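Local coordinates for protein beta-catenin homolog sys-1 (Caenorhabditis elegans, PDB 3C2G) that acts as a transcription coregulator in the Wnt signaling asymmetry pathway, binding the TCF factor pop-1 directly and activating or repressing target genes, at residues Glu175-Gln180 with Pro188-Ile193; Trp504-Pro509 with Gln520-Thr525; Val531-Cys536 with Cys573-Glu578; Glu541-Ser546 with Leu577-Thr582; Pro592-Leu597 with Ser611-Phe616. All blocks are in the same frame, centred on the assembly; numbering follows the deposited sequence.

How the contacts relate
Contact 1 stands alone, its centre about 50 Å or more from the centres of the others and across the chain's centre from them; contacts 2 to 5 gather toward the C-terminal end. Contacts 1, 2 and 3 are buried, while contacts 4 and 5 are partly buried. Contact 1 is the aromatic one, contacts 2 and 5 are built mainly from branched aliphatic groups, contact 3 from flexible chains, and contact 4 from small residues where backbones come close. Contacts 2 and 3 share helix 515-535. Contacts 3 and 4 share helix 563-579 and touch through M533 and V542. Contact 5 is tied to contact 3 by the D574-R615 salt bridge.

Contact 1. Residues Glu175-Gln180 with Pro188-Ile193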
# COMPACT_ATOMS: atom_id res chain seq x y z
N GLU A 175 -21.64 -13.33 -8.96
CA GLU A 175 -22.59 -14.23 -8.31
C GLU A 175 -21.85 -15.14 -7.31
O GLU A 175 -22.43 -15.60 -6.34
CB GLU A 175 -23.40 -15.03 -9.34
CG GLU A 175 -24.65 -15.71 -8.75
CD GLU A 175 -25.52 -16.45 -9.78
OE1 GLU A 175 -25.50 -16.07 -10.99
OE2 GLU A 175 -26.24 -17.41 -9.38
N TYR A 176 -20.55 -15.35 -7.53
CA TYR A 176 -19.76 -16.12 -6.59
C TYR A 176 -19.50 -15.37 -5.28
O TYR A 176 -19.08 -15.97 -4.29
CB TYR A 176 -18.42 -16.53 -7.19
CG TYR A 176 -18.48 -17.64 -8.21
CD1 TYR A 176 -18.17 -18.95 -7.85
CD2 TYR A 176 -18.80 -17.38 -9.54
CE1 TYR A 176 -18.18 -19.97 -8.79
CE2 TYR A 176 -18.84 -18.39 -10.47
CZ TYR A 176 -18.52 -19.69 -10.09
OH TYR A 176 -18.53 -20.71 -11.03
N PHE A 177 -19.76 -14.07 -5.27
CA PHE A 177 -19.57 -13.28 -4.06
C PHE A 177 -20.88 -13.00 -3.33
O PHE A 177 -20.92 -12.19 -2.40
CB PHE A 177 -18.80 -11.99 -4.37
CG PHE A 177 -17.39 -12.22 -4.83
CD1 PHE A 177 -16.65 -13.31 -4.37
CD2 PHE A 177 -16.78 -11.32 -5.69
CE1 PHE A 177 -15.35 -13.52 -4.79
CE2 PHE A 177 -15.46 -11.51 -6.11
CZ PHE A 177 -14.75 -12.62 -5.65
N ASN A 178 -21.95 -13.69 -3.74
CA ASN A 178 -23.24 -13.55 -3.08
C ASN A 178 -23.22 -14.17 -1.68
O ASN A 178 -22.58 -15.20 -1.47
CB ASN A 178 -24.39 -14.10 -3.93
CG ASN A 178 -24.83 -13.13 -5.04
OD1 ASN A 178 -24.39 -11.98 -5.09
ND2 ASN A 178 -25.70 -13.60 -5.92
N PRO A 179 -23.89 -13.51 -0.72
CA PRO A 179 -23.88 -13.91 0.69
C PRO A 179 -24.27 -15.37 0.93
O PRO A 179 -23.72 -15.99 1.83
CB PRO A 179 -24.91 -12.98 1.34
CG PRO A 179 -25.66 -12.33 0.20
CD PRO A 179 -24.70 -12.30 -0.94
N GLN A 180 -25.19 -15.90 0.12
CA GLN A 180 -25.73 -17.25 0.32
C GLN A 180 -24.83 -18.39 -0.20
O GLN A 180 -25.12 -19.56 0.04
CB GLN A 180 -27.14 -17.36 -0.28
N PRO A 188 -10.18 -19.80 -7.11
CA PRO A 188 -9.19 -18.71 -7.06
C PRO A 188 -9.08 -17.90 -8.35
O PRO A 188 -8.81 -16.70 -8.30
CB PRO A 188 -7.87 -19.44 -6.78
CG PRO A 188 -8.28 -20.68 -6.07
CD PRO A 188 -9.59 -21.09 -6.70
N ALA A 189 -9.28 -18.55 -9.49
CA ALA A 189 -9.24 -17.88 -10.79
C ALA A 189 -10.21 -16.72 -10.89
O ALA A 189 -9.97 -15.78 -11.63
CB ALA A 189 -9.50 -18.88 -11.91
N ILE A 190 -11.31 -16.78 -10.14
CA ILE A 190 -12.24 -15.66 -10.05
C ILE A 190 -11.53 -14.38 -9.61
O ILE A 190 -11.84 -13.30 -10.09
CB ILE A 190 -13.43 -15.98 -9.13
CG1 ILE A 190 -14.39 -16.93 -9.85
CG2 ILE A 190 -14.17 -14.73 -8.74
CD1 ILE A 190 -15.11 -17.88 -8.95
N PHE A 191 -10.54 -14.52 -8.73
CA PHE A 191 -9.74 -13.37 -8.33
C PHE A 191 -8.80 -12.90 -9.42
O PHE A 191 -8.71 -11.71 -9.70
CB PHE A 191 -8.98 -13.66 -7.02
CG PHE A 191 -9.88 -13.81 -5.83
CD1 PHE A 191 -10.40 -12.69 -5.20
CD2 PHE A 191 -10.24 -15.08 -5.37
CE1 PHE A 191 -11.25 -12.82 -4.10
CE2 PHE A 191 -11.09 -15.23 -4.28
CZ PHE A 191 -11.60 -14.10 -3.64
N ILE A 192 -8.10 -13.85 -10.05
CA ILE A 192 -7.19 -13.55 -11.16
C ILE A 192 -7.88 -12.71 -12.24
O ILE A 192 -7.32 -11.71 -12.68
CB ILE A 192 -6.61 -14.84 -11.77
CG1 ILE A 192 -5.85 -15.64 -10.69
CG2 ILE A 192 -5.71 -14.53 -12.95
CD1 ILE A 192 -4.70 -14.88 -9.99
N ILE A 193 -9.10 -13.08 -12.60
CA ILE A 193 -9.86 -12.40 -13.64
C ILE A 193 -10.30 -10.99 -13.22
O ILE A 193 -10.14 -10.04 -13.98
CB ILE A 193 -11.09 -13.25 -14.08
CG1 ILE A 193 -10.62 -14.58 -14.66
CG2 ILE A 193 -11.93 -12.49 -15.09
CD1 ILE A 193 -11.64 -15.68 -14.57
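Y176 offers one face of its ring to I190, and F177 beside it reaches both I190 and F191. Along Y176, CB already lies 4.0 Å from I190 CD1. I190 CD1 then sits 3.4 Å from Y176 CD1 and stays near CG, CE1 and CZ, so a single carbon serves most of the ring. It is a CH-pi contact: I190 CD1 lies 3.5 Å from the Y176 ring centroid, 16° off the normal. At the tip, Y176 OH is hydrogen-bonded to I123 O and Q128 NE2, which gives tyrosine its use here: a flat apolar face with a polar end that finds partners. Were the ring lost to an alanine, I190 CD1 would probably face a gap and I123 O would probably lose its hydroxyl mate. I190 divides the work between its branches. With CG1 anti to the carbonyl carbon (chi1 -75°), CD1 goes to the tyrosine, while I190 CG2 meets F177 CZ at 3.8 Å. F177 CZ also lies 3.8 Å from F191 CE1, the two rings meeting obliquely with planes at 42°. F177 reaches helix 224-239 as well, and F141 of helix 134-150 touches Y176 and I190. A loop after one helix thus packs on the first part of helix 189-198, in the layered packing by which an armadillo domain builds its elongated, all-helical body.

Contact 2. Residues Trp504-Pro509 with Gln520-Thr525; sequences WVFRQP and QLVERT
V505 and F506 meet L521 and V522 in an apolar contact where helix 494-507 is about to end. First in order, W504 brings its indole near the other helix without touching it; Q508 CG lies over one ring face, and R461 makes a cation-pi contact with the ring. V505 then points at the partner helix, and V505 CB is 4.1 Å from L521 CD2, the two side chains running past each other in opposite directions. V505 CG1, set between the backbone N and the carbonyl carbon (chi1 87°), also meets L521 CD2 and stands 4.2 Å from V522 CG2. A compact branched residue suits this position, bringing CB and one methyl, CG1, against L521 and V522. F506 reaches further: the tip of its ring, CZ, comes 4.0 Å from V522 CG2, which is thus touched by both V505 and F506. On the other helix, T525 OG1 bonds L521 O at 2.7 Å, and T525 N reaches that oxygen from the opposite face of its plane, so a buried hydroxyl is satisfied within its own helix. Helix 457-472 packs against W504 and V505 through L458, F565 of helix 563-579 touches V522, and L555 from a loop meets both F506 and V522.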
# COMPACT_ATOMS: atom_id res chain seq x y z
N TRP A 504 24.63 17.17 6.00
CA TRP A 504 24.27 16.05 5.13
C TRP A 504 23.25 16.43 4.07
O TRP A 504 23.39 16.05 2.90
CB TRP A 504 23.73 14.91 5.99
CG TRP A 504 23.14 13.78 5.21
CD1 TRP A 504 23.81 12.75 4.62
CD2 TRP A 504 21.75 13.55 4.95
NE1 TRP A 504 22.93 11.89 4.01
CE2 TRP A 504 21.66 12.36 4.20
CE3 TRP A 504 20.57 14.22 5.30
CZ2 TRP A 504 20.44 11.83 3.77
CZ3 TRP A 504 19.35 13.70 4.87
CH2 TRP A 504 19.30 12.51 4.12
N VAL A 505 22.24 17.20 4.46
CA VAL A 505 21.16 17.56 3.56
C VAL A 505 21.67 18.40 2.38
O VAL A 505 21.16 18.30 1.26
CB VAL A 505 19.96 18.23 4.32
CG1 VAL A 505 20.15 19.74 4.47
CG2 VAL A 505 18.67 17.95 3.61
N PHE A 506 22.70 19.22 2.61
CA PHE A 506 23.25 20.02 1.53
C PHE A 506 24.10 19.24 0.52
O PHE A 506 24.27 19.67 -0.61
CB PHE A 506 23.99 21.24 2.08
CG PHE A 506 23.06 22.28 2.62
CD1 PHE A 506 22.38 23.14 1.77
CD2 PHE A 506 22.84 22.38 3.99
CE1 PHE A 506 21.51 24.08 2.27
CE2 PHE A 506 21.96 23.32 4.51
CZ PHE A 506 21.29 24.17 3.64
N ARG A 507 24.58 18.07 0.94
CA ARG A 507 25.36 17.19 0.07
C ARG A 507 24.47 16.22 -0.70
O ARG A 507 24.94 15.51 -1.57
CB ARG A 507 26.39 16.41 0.90
CG ARG A 507 27.48 17.29 1.50
CD ARG A 507 28.63 16.47 2.07
NE ARG A 507 28.55 16.33 3.53
CZ ARG A 507 28.11 15.25 4.17
NH1 ARG A 507 27.69 14.19 3.49
NH2 ARG A 507 28.09 15.23 5.50
N GLN A 508 23.17 16.21 -0.38
CA GLN A 508 22.23 15.32 -1.06
C GLN A 508 21.97 15.82 -2.48
O GLN A 508 22.06 17.03 -2.74
CB GLN A 508 20.91 15.22 -0.27
CG GLN A 508 20.92 14.27 0.92
CD GLN A 508 21.37 12.85 0.58
OE1 GLN A 508 22.57 12.59 0.48
NE2 GLN A 508 20.42 11.94 0.42
N PRO A 509 21.65 14.88 -3.41
CA PRO A 509 21.38 15.19 -4.82
C PRO A 509 20.21 16.15 -5.00
O PRO A 509 19.25 16.11 -4.21
CB PRO A 509 21.02 13.83 -5.42
CG PRO A 509 21.63 12.83 -4.50
CD PRO A 509 21.53 13.44 -3.14
N GLN A 520 11.98 21.57 4.59
CA GLN A 520 11.40 21.45 5.94
C GLN A 520 12.41 21.01 7.00
O GLN A 520 12.27 21.37 8.16
CB GLN A 520 10.10 20.62 5.98
CG GLN A 520 10.28 19.11 6.02
CD GLN A 520 8.99 18.32 6.37
OE1 GLN A 520 7.90 18.89 6.49
NE2 GLN A 520 9.14 17.00 6.54
N LEU A 521 13.43 20.26 6.59
CA LEU A 521 14.50 19.84 7.50
C LEU A 521 15.35 21.03 7.91
O LEU A 521 15.76 21.14 9.07
CB LEU A 521 15.38 18.77 6.84
CG LEU A 521 16.45 18.12 7.73
CD1 LEU A 521 16.68 16.70 7.34
CD2 LEU A 521 17.77 18.90 7.71
N VAL A 522 15.62 21.90 6.94
CA VAL A 522 16.40 23.10 7.14
C VAL A 522 15.69 24.01 8.15
O VAL A 522 16.32 24.48 9.12
CB VAL A 522 16.64 23.82 5.80
CG1 VAL A 522 17.12 25.25 6.02
CG2 VAL A 522 17.65 23.04 4.97
N GLU A 523 14.39 24.23 7.93
CA GLU A 523 13.57 25.10 8.78
C GLU A 523 13.50 24.56 10.19
O GLU A 523 13.64 25.30 11.17
CB GLU A 523 12.16 25.25 8.20
CG GLU A 523 12.10 26.02 6.89
CD GLU A 523 10.70 26.10 6.29
OE1 GLU A 523 10.58 26.03 5.04
OE2 GLU A 523 9.71 26.24 7.06
N ARG A 524 13.29 23.25 10.30
CA ARG A 524 13.20 22.61 11.60
C ARG A 524 14.51 22.68 12.35
O ARG A 524 14.51 22.75 13.57
CB ARG A 524 12.69 21.17 11.47
CG ARG A 524 11.21 21.12 11.19
CD ARG A 524 10.73 19.75 10.82
NE ARG A 524 9.29 19.76 10.58
CZ ARG A 524 8.56 18.67 10.36
NH1 ARG A 524 9.14 17.48 10.38
NH2 ARG A 524 7.25 18.77 10.17
N THR A 525 15.62 22.67 11.63
CA THR A 525 16.93 22.83 12.24
C THR A 525 17.03 24.21 12.89
O THR A 525 17.34 24.33 14.08
CB THR A 525 18.06 22.65 11.20
OG1 THR A 525 18.00 21.33 10.65
CG2 THR A 525 19.40 22.87 11.83

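Contact 3. Residues Val531-Cys536 with Cys573-Glu578; sequences VLMEQC and CDKILE
Flat groups play no part where M533 meets K575 and I576; the contact belongs to flexible chains, and the carboxylate of D574 turns instead to a salt bridge with R615. M533 is selenomethionine, a methionine carrying selenium in place of sulfur. Its chain is extended beyond CG (chi2 167°, chi3 164°), which sends the end of the residue straight toward the other helix, the nearest CA atoms, those of M533 and K575, being 8.9 Å apart. There M533 SE rests 4.0 Å from K575 CD and 4.1 Å from K575 CB, the two chains sliding past each other in opposite directions. The terminal methyl, M533 CE, goes on to I576 CG1 at 4.1 Å, the M533 and I576 side chains crossing at about a right angle. Methionine, the natural residue, is long, unbranched and flexible; extended here, it touches two neighbours. K575 gives its methylenes to the packing, then bends at its last torsion (chi4 -65°) and carries NZ to a salt bridge with E539. E534 OE1 remains 7.0 Å from K575 NZ, an opposite charge near but not in contact. M533 also lies against E539 and V542 of helix 539-544, which follows helix 515-535 in the chain; I576 touches R583 of helix 583-586, and L577 touches W587, so helix 563-579 is held among short helices and loops near the C-terminal end.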
# COMPACT_ATOMS: atom_id res chain seq x y z
N VAL A 531 14.69 26.73 19.98
CA VAL A 531 14.04 26.07 21.10
C VAL A 531 15.07 25.64 22.13
O VAL A 531 14.88 25.90 23.31
CB VAL A 531 13.15 24.89 20.63
CG1 VAL A 531 12.70 24.07 21.80
CG2 VAL A 531 11.94 25.40 19.86
N LEU A 532 16.16 25.01 21.69
CA LEU A 532 17.23 24.58 22.60
C LEU A 532 17.82 25.75 23.35
O LEU A 532 18.07 25.66 24.56
CB LEU A 532 18.34 23.85 21.86
CG LEU A 532 18.08 22.41 21.43
CD1 LEU A 532 18.96 22.04 20.22
CD2 LEU A 532 18.29 21.42 22.58
N MSE A 533 18.03 26.86 22.65
CA MSE A 533 18.55 28.07 23.27
C MSE A 533 17.65 28.51 24.41
O MSE A 533 18.13 28.71 25.53
CB MSE A 533 18.74 29.18 22.24
CG MSE A 533 20.05 29.10 21.52
SE MSE A 533 20.11 30.24 19.94
CE MSE A 533 22.05 30.28 19.60
N GLU A 534 16.36 28.62 24.14
CA GLU A 534 15.39 29.14 25.09
C GLU A 534 15.04 28.18 26.24
O GLU A 534 15.09 28.55 27.41
CB GLU A 534 14.12 29.56 24.35
CG GLU A 534 12.97 29.96 25.27
CD GLU A 534 12.10 31.05 24.69
OE1 GLU A 534 12.04 31.17 23.45
OE2 GLU A 534 11.49 31.80 25.48
N GLN A 535 14.69 26.95 25.88
CA GLN A 535 14.06 26.01 26.80
C GLN A 535 15.04 25.27 27.69
O GLN A 535 14.68 24.82 28.78
CB GLN A 535 13.24 25.01 26.00
CG GLN A 535 11.81 24.92 26.47
CD GLN A 535 10.99 26.12 26.09
OE1 GLN A 535 10.13 26.56 26.85
NE2 GLN A 535 11.24 26.67 24.90
N CYS A 536 16.28 25.12 27.22
CA CYS A 536 17.34 24.50 28.01
C CYS A 536 18.30 25.54 28.60
O CYS A 536 19.32 25.19 29.16
CB CYS A 536 18.13 23.51 27.16
SG CYS A 536 17.13 22.27 26.29
N CYS A 573 20.79 34.01 14.09
CA CYS A 573 22.04 34.64 13.70
C CYS A 573 22.48 35.66 14.74
O CYS A 573 23.63 35.66 15.17
CB CYS A 573 21.91 35.29 12.33
SG CYS A 573 21.99 34.12 10.97
N ASP A 574 21.55 36.51 15.16
CA ASP A 574 21.83 37.54 16.13
C ASP A 574 22.27 36.94 17.46
O ASP A 574 23.21 37.44 18.08
CB ASP A 574 20.62 38.45 16.33
CG ASP A 574 20.95 39.69 17.13
OD1 ASP A 574 21.69 40.56 16.60
OD2 ASP A 574 20.49 39.79 18.29
N LYS A 575 21.61 35.87 17.88
CA LYS A 575 21.97 35.19 19.12
C LYS A 575 23.33 34.47 19.03
O LYS A 575 24.05 34.38 20.03
CB LYS A 575 20.87 34.22 19.54
CG LYS A 575 19.64 34.91 20.11
CD LYS A 575 18.56 33.91 20.43
CE LYS A 575 17.31 34.58 20.99
NZ LYS A 575 17.57 35.24 22.31
N ILE A 576 23.67 33.97 17.84
CA ILE A 576 25.00 33.37 17.66
C ILE A 576 26.10 34.43 17.80
O ILE A 576 27.15 34.18 18.41
CB ILE A 576 25.14 32.60 16.31
CG1 ILE A 576 24.28 31.33 16.31
CG2 ILE A 576 26.59 32.20 16.05
CD1 ILE A 576 23.99 30.81 14.93
N LEU A 577 25.86 35.62 17.25
CA LEU A 577 26.87 36.67 17.24
C LEU A 577 27.00 37.37 18.59
O LEU A 577 28.06 37.92 18.90
CB LEU A 577 26.61 37.68 16.12
CG LEU A 577 26.68 37.06 14.72
CD1 LEU A 577 26.38 38.08 13.64
CD2 LEU A 577 28.04 36.42 14.49
N GLU A 578 25.95 37.32 19.40
CA GLU A 578 26.01 37.81 20.77
C GLU A 578 27.02 37.01 21.59
O GLU A 578 27.66 37.56 22.48
CB GLU A 578 24.63 37.76 21.44
CG GLU A 578 24.50 38.50 22.78
CD GLU A 578 23.05 38.53 23.32
OE1 GLU A 578 22.11 38.84 22.53
OE2 GLU A 578 22.85 38.25 24.54

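Contact 4. Residues Glu541-Ser546 with Leu577-Thr582; sequences EVAQYS and LEHCPT
A543 and C580 bury more surface here than the other residues, and both are small, which fits the close spacing: the CA atoms of A543 and H579 are 6.6 Å apart and those of Q544 and C580 6.7 Å. A543 points its methyl at the other segment, where A543 CB meets H579 CB at 4.1 Å. The two small side chains also touch each other, A543 CB and C580 SG being 4.2 Å apart. C580 works with its sulfur. With SG anti to the carbonyl carbon (chi1 -53°), the group lies against main chain more than side chain: C580 SG is 4.0 Å from Q544 CA and equally near A543 C, while Q544 CB is only slightly farther off. The sulfur therefore packs on the closing turn of helix 539-544, near the C-terminal end of helix 563-579, so two helix ends of the armadillo domain are brought together, a joint made of backbone and small groups instead of interdigitated long chains. H579 gives its CB to A543 while its ring runs on, held by a hydrogen bond from ND1 to K575 O, one turn back in its own helix. E578 CB lies over one face of that ring. S546 OG, near the end of helix 539-544, bonds V542 O at 2.8 Å, the donor tilted 33° from the carbonyl plane. A543 is backed by M533 of helix 515-535, and its O makes a weak hydrogen bond with R583 NH2.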
# COMPACT_ATOMS: atom_id res chain seq x y z
N GLU A 541 25.92 27.77 24.85
CA GLU A 541 26.32 26.43 24.45
C GLU A 541 25.93 26.13 23.00
O GLU A 541 26.74 25.61 22.24
CB GLU A 541 25.71 25.40 25.43
CG GLU A 541 26.36 24.00 25.42
CD GLU A 541 25.70 22.97 26.37
OE1 GLU A 541 26.21 21.83 26.46
OE2 GLU A 541 24.67 23.29 27.03
N VAL A 542 24.69 26.47 22.62
CA VAL A 542 24.23 26.22 21.26
C VAL A 542 25.07 26.99 20.24
O VAL A 542 25.50 26.43 19.23
CB VAL A 542 22.72 26.56 21.07
CG1 VAL A 542 22.36 26.60 19.61
CG2 VAL A 542 21.86 25.53 21.78
N ALA A 543 25.30 28.27 20.52
CA ALA A 543 26.08 29.10 19.64
C ALA A 543 27.48 28.55 19.46
O ALA A 543 27.93 28.35 18.32
CB ALA A 543 26.13 30.51 20.16
N GLN A 544 28.18 28.26 20.55
CA GLN A 544 29.55 27.79 20.41
C GLN A 544 29.65 26.36 19.87
O GLN A 544 30.60 26.03 19.18
CB GLN A 544 30.42 28.05 21.65
CG GLN A 544 30.10 27.23 22.88
CD GLN A 544 30.53 27.92 24.19
OE1 GLN A 544 31.32 28.87 24.20
NE2 GLN A 544 29.98 27.42 25.31
N TYR A 545 28.64 25.53 20.12
CA TYR A 545 28.60 24.20 19.50
C TYR A 545 28.10 24.21 18.05
O TYR A 545 27.99 23.14 17.44
CB TYR A 545 27.80 23.21 20.35
CG TYR A 545 28.54 22.62 21.52
CD1 TYR A 545 29.32 21.47 21.38
CD2 TYR A 545 28.47 23.20 22.79
CE1 TYR A 545 30.00 20.92 22.46
CE2 TYR A 545 29.14 22.67 23.88
CZ TYR A 545 29.91 21.53 23.71
OH TYR A 545 30.57 20.99 24.79
N SER A 546 27.83 25.38 17.49
CA SER A 546 27.36 25.49 16.10
C SER A 546 28.39 25.98 15.09
O SER A 546 28.02 26.46 14.01
CB SER A 546 26.13 26.40 16.04
OG SER A 546 25.03 25.73 16.59
N LEU A 577 25.86 35.62 17.25
CA LEU A 577 26.87 36.67 17.24
C LEU A 577 27.00 37.37 18.59
O LEU A 577 28.06 37.92 18.90
CB LEU A 577 26.61 37.68 16.12
CG LEU A 577 26.68 37.06 14.72
CD1 LEU A 577 26.38 38.08 13.64
CD2 LEU A 577 28.04 36.42 14.49
N GLU A 578 25.95 37.32 19.40
CA GLU A 578 26.01 37.81 20.77
C GLU A 578 27.02 37.01 21.59
O GLU A 578 27.66 37.56 22.48
CB GLU A 578 24.63 37.76 21.44
CG GLU A 578 24.50 38.50 22.78
CD GLU A 578 23.05 38.53 23.32
OE1 GLU A 578 22.11 38.84 22.53
OE2 GLU A 578 22.85 38.25 24.54
N HIS A 579 27.18 35.73 21.28
CA HIS A 579 28.12 34.87 22.02
C HIS A 579 29.40 34.50 21.25
O HIS A 579 30.42 34.17 21.86
CB HIS A 579 27.41 33.63 22.57
CG HIS A 579 26.20 33.94 23.39
ND1 HIS A 579 24.92 33.86 22.88
CD2 HIS A 579 26.07 34.33 24.68
CE1 HIS A 579 24.05 34.19 23.82
NE2 HIS A 579 24.73 34.48 24.92
N CYS A 580 29.36 34.55 19.93
CA CYS A 580 30.56 34.33 19.12
C CYS A 580 30.73 35.50 18.16
O CYS A 580 30.48 35.35 16.96
CB CYS A 580 30.49 33.01 18.36
SG CYS A 580 30.13 31.58 19.41
N PRO A 581 31.16 36.66 18.69
CA PRO A 581 31.20 37.95 17.96
C PRO A 581 32.00 37.91 16.64
O PRO A 581 31.62 38.57 15.67
CB PRO A 581 31.87 38.91 18.95
CG PRO A 581 31.73 38.27 20.29
CD PRO A 581 31.69 36.79 20.06
N THR A 582 33.07 37.14 16.62
CA THR A 582 34.01 37.15 15.50
C THR A 582 33.47 36.43 14.27
O THR A 582 33.97 36.65 13.17
CB THR A 582 35.40 36.55 15.89
OG1 THR A 582 35.26 35.15 16.13
CG2 THR A 582 35.98 37.22 17.14

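Contact 5. Residues Pro592-Leu597 with Ser611-Phe616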
# COMPACT_ATOMS: atom_id res chain seq x y z
N PRO A 592 23.19 44.11 1.19
CA PRO A 592 22.03 44.88 0.74
C PRO A 592 20.70 44.16 0.95
O PRO A 592 19.68 44.80 1.21
CB PRO A 592 22.29 45.07 -0.77
CG PRO A 592 23.75 44.90 -0.92
CD PRO A 592 24.13 43.86 0.08
N MSE A 593 20.72 42.83 0.84
CA MSE A 593 19.53 42.04 1.14
C MSE A 593 19.10 42.18 2.60
O MSE A 593 17.91 42.30 2.89
CB MSE A 593 19.76 40.58 0.80
CG MSE A 593 18.49 39.78 0.83
SE MSE A 593 18.72 38.13 1.82
CE MSE A 593 18.94 38.83 3.63
N LEU A 594 20.06 42.17 3.51
CA LEU A 594 19.77 42.34 4.93
C LEU A 594 19.25 43.74 5.24
O LEU A 594 18.39 43.92 6.09
CB LEU A 594 21.00 41.99 5.78
CG LEU A 594 20.93 42.15 7.31
CD1 LEU A 594 19.82 41.31 7.91
CD2 LEU A 594 22.26 41.78 7.92
N GLU A 595 19.79 44.74 4.53
CA GLU A 595 19.32 46.12 4.69
C GLU A 595 17.88 46.23 4.21
O GLU A 595 17.04 46.84 4.88
CB GLU A 595 20.22 47.11 3.95
N GLY A 596 17.60 45.60 3.07
CA GLY A 596 16.23 45.46 2.57
C GLY A 596 15.25 44.97 3.62
O GLY A 596 14.14 45.50 3.73
N LEU A 597 15.67 43.99 4.42
CA LEU A 597 14.82 43.40 5.46
C LEU A 597 14.50 44.35 6.63
O LEU A 597 13.51 44.16 7.33
CB LEU A 597 15.41 42.08 5.97
CG LEU A 597 15.27 40.87 5.04
CD1 LEU A 597 15.97 39.67 5.65
CD2 LEU A 597 13.81 40.54 4.73
N SER A 611 18.91 44.87 14.30
CA SER A 611 19.67 44.33 15.43
C SER A 611 20.82 43.46 14.93
O SER A 611 21.93 43.55 15.44
CB SER A 611 18.78 43.52 16.36
OG SER A 611 17.58 44.21 16.66
N LEU A 612 20.55 42.63 13.92
CA LEU A 612 21.57 41.79 13.30
C LEU A 612 22.56 42.61 12.47
O LEU A 612 23.76 42.32 12.45
CB LEU A 612 20.94 40.68 12.46
CG LEU A 612 21.83 39.69 11.69
CD1 LEU A 612 22.80 38.95 12.60
CD2 LEU A 612 20.99 38.71 10.91
N LEU A 613 22.06 43.64 11.79
CA LEU A 613 22.90 44.54 10.97
C LEU A 613 24.06 45.18 11.76
O LEU A 613 25.20 45.22 11.28
CB LEU A 613 22.05 45.63 10.32
CG LEU A 613 22.63 46.44 9.16
CD1 LEU A 613 22.87 45.57 7.93
CD2 LEU A 613 21.71 47.61 8.82
N SER A 614 23.77 45.64 12.98
CA SER A 614 24.77 46.31 13.81
C SER A 614 25.96 45.42 14.22
O SER A 614 26.96 45.92 14.73
CB SER A 614 24.12 46.92 15.05
OG SER A 614 23.76 45.91 15.99
N ARG A 615 25.84 44.11 14.01
CA ARG A 615 26.89 43.17 14.38
C ARG A 615 28.08 43.19 13.42
O ARG A 615 29.21 42.88 13.81
CB ARG A 615 26.35 41.74 14.46
CG ARG A 615 25.14 41.54 15.34
CD ARG A 615 25.51 41.23 16.77
NE ARG A 615 24.32 40.87 17.54
CZ ARG A 615 24.29 40.78 18.86
NH1 ARG A 615 25.38 41.04 19.57
NH2 ARG A 615 23.16 40.45 19.48
N PHE A 616 27.82 43.56 12.17
CA PHE A 616 28.80 43.41 11.10
C PHE A 616 29.78 44.58 10.96
O PHE A 616 29.48 45.69 11.38
CB PHE A 616 28.07 43.12 9.79
CG PHE A 616 27.43 41.76 9.77
CD1 PHE A 616 28.11 40.67 9.23
CD2 PHE A 616 26.18 41.57 10.34
CE1 PHE A 616 27.54 39.41 9.25
CE2 PHE A 616 25.60 40.32 10.35
CZ PHE A 616 26.29 39.23 9.81
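L594 is the bump of this contact, and L612, L613 and F616 form the hollow that receives it. L594 CG stands anti to the backbone N (chi1 178°), which extends the fork toward the other segment. One prong, L594 CD1, meets L612 CD2 at 4.1 Å, the two side chains crossing at about a right angle. The other, L594 CD2, lies 3.8 Å from L613 CD1, and F616 CE2 stands more loosely, 4.4 Å from L594 CD2. F616 is brought back here by the type I turn from L613, with L613 O lying at the ring edge, in its plane. A forked leucine suits a hollow with walls on several sides. Cutting the fork back to an alanine would probably leave a gap against L612 and L613 and take from F616 its leucine neighbour. L570 of helix 563-579 touches both L594 and L612, and L612 also meets C573 and L577, so helices 591-598 and 603-613 pack together over helix 563-579.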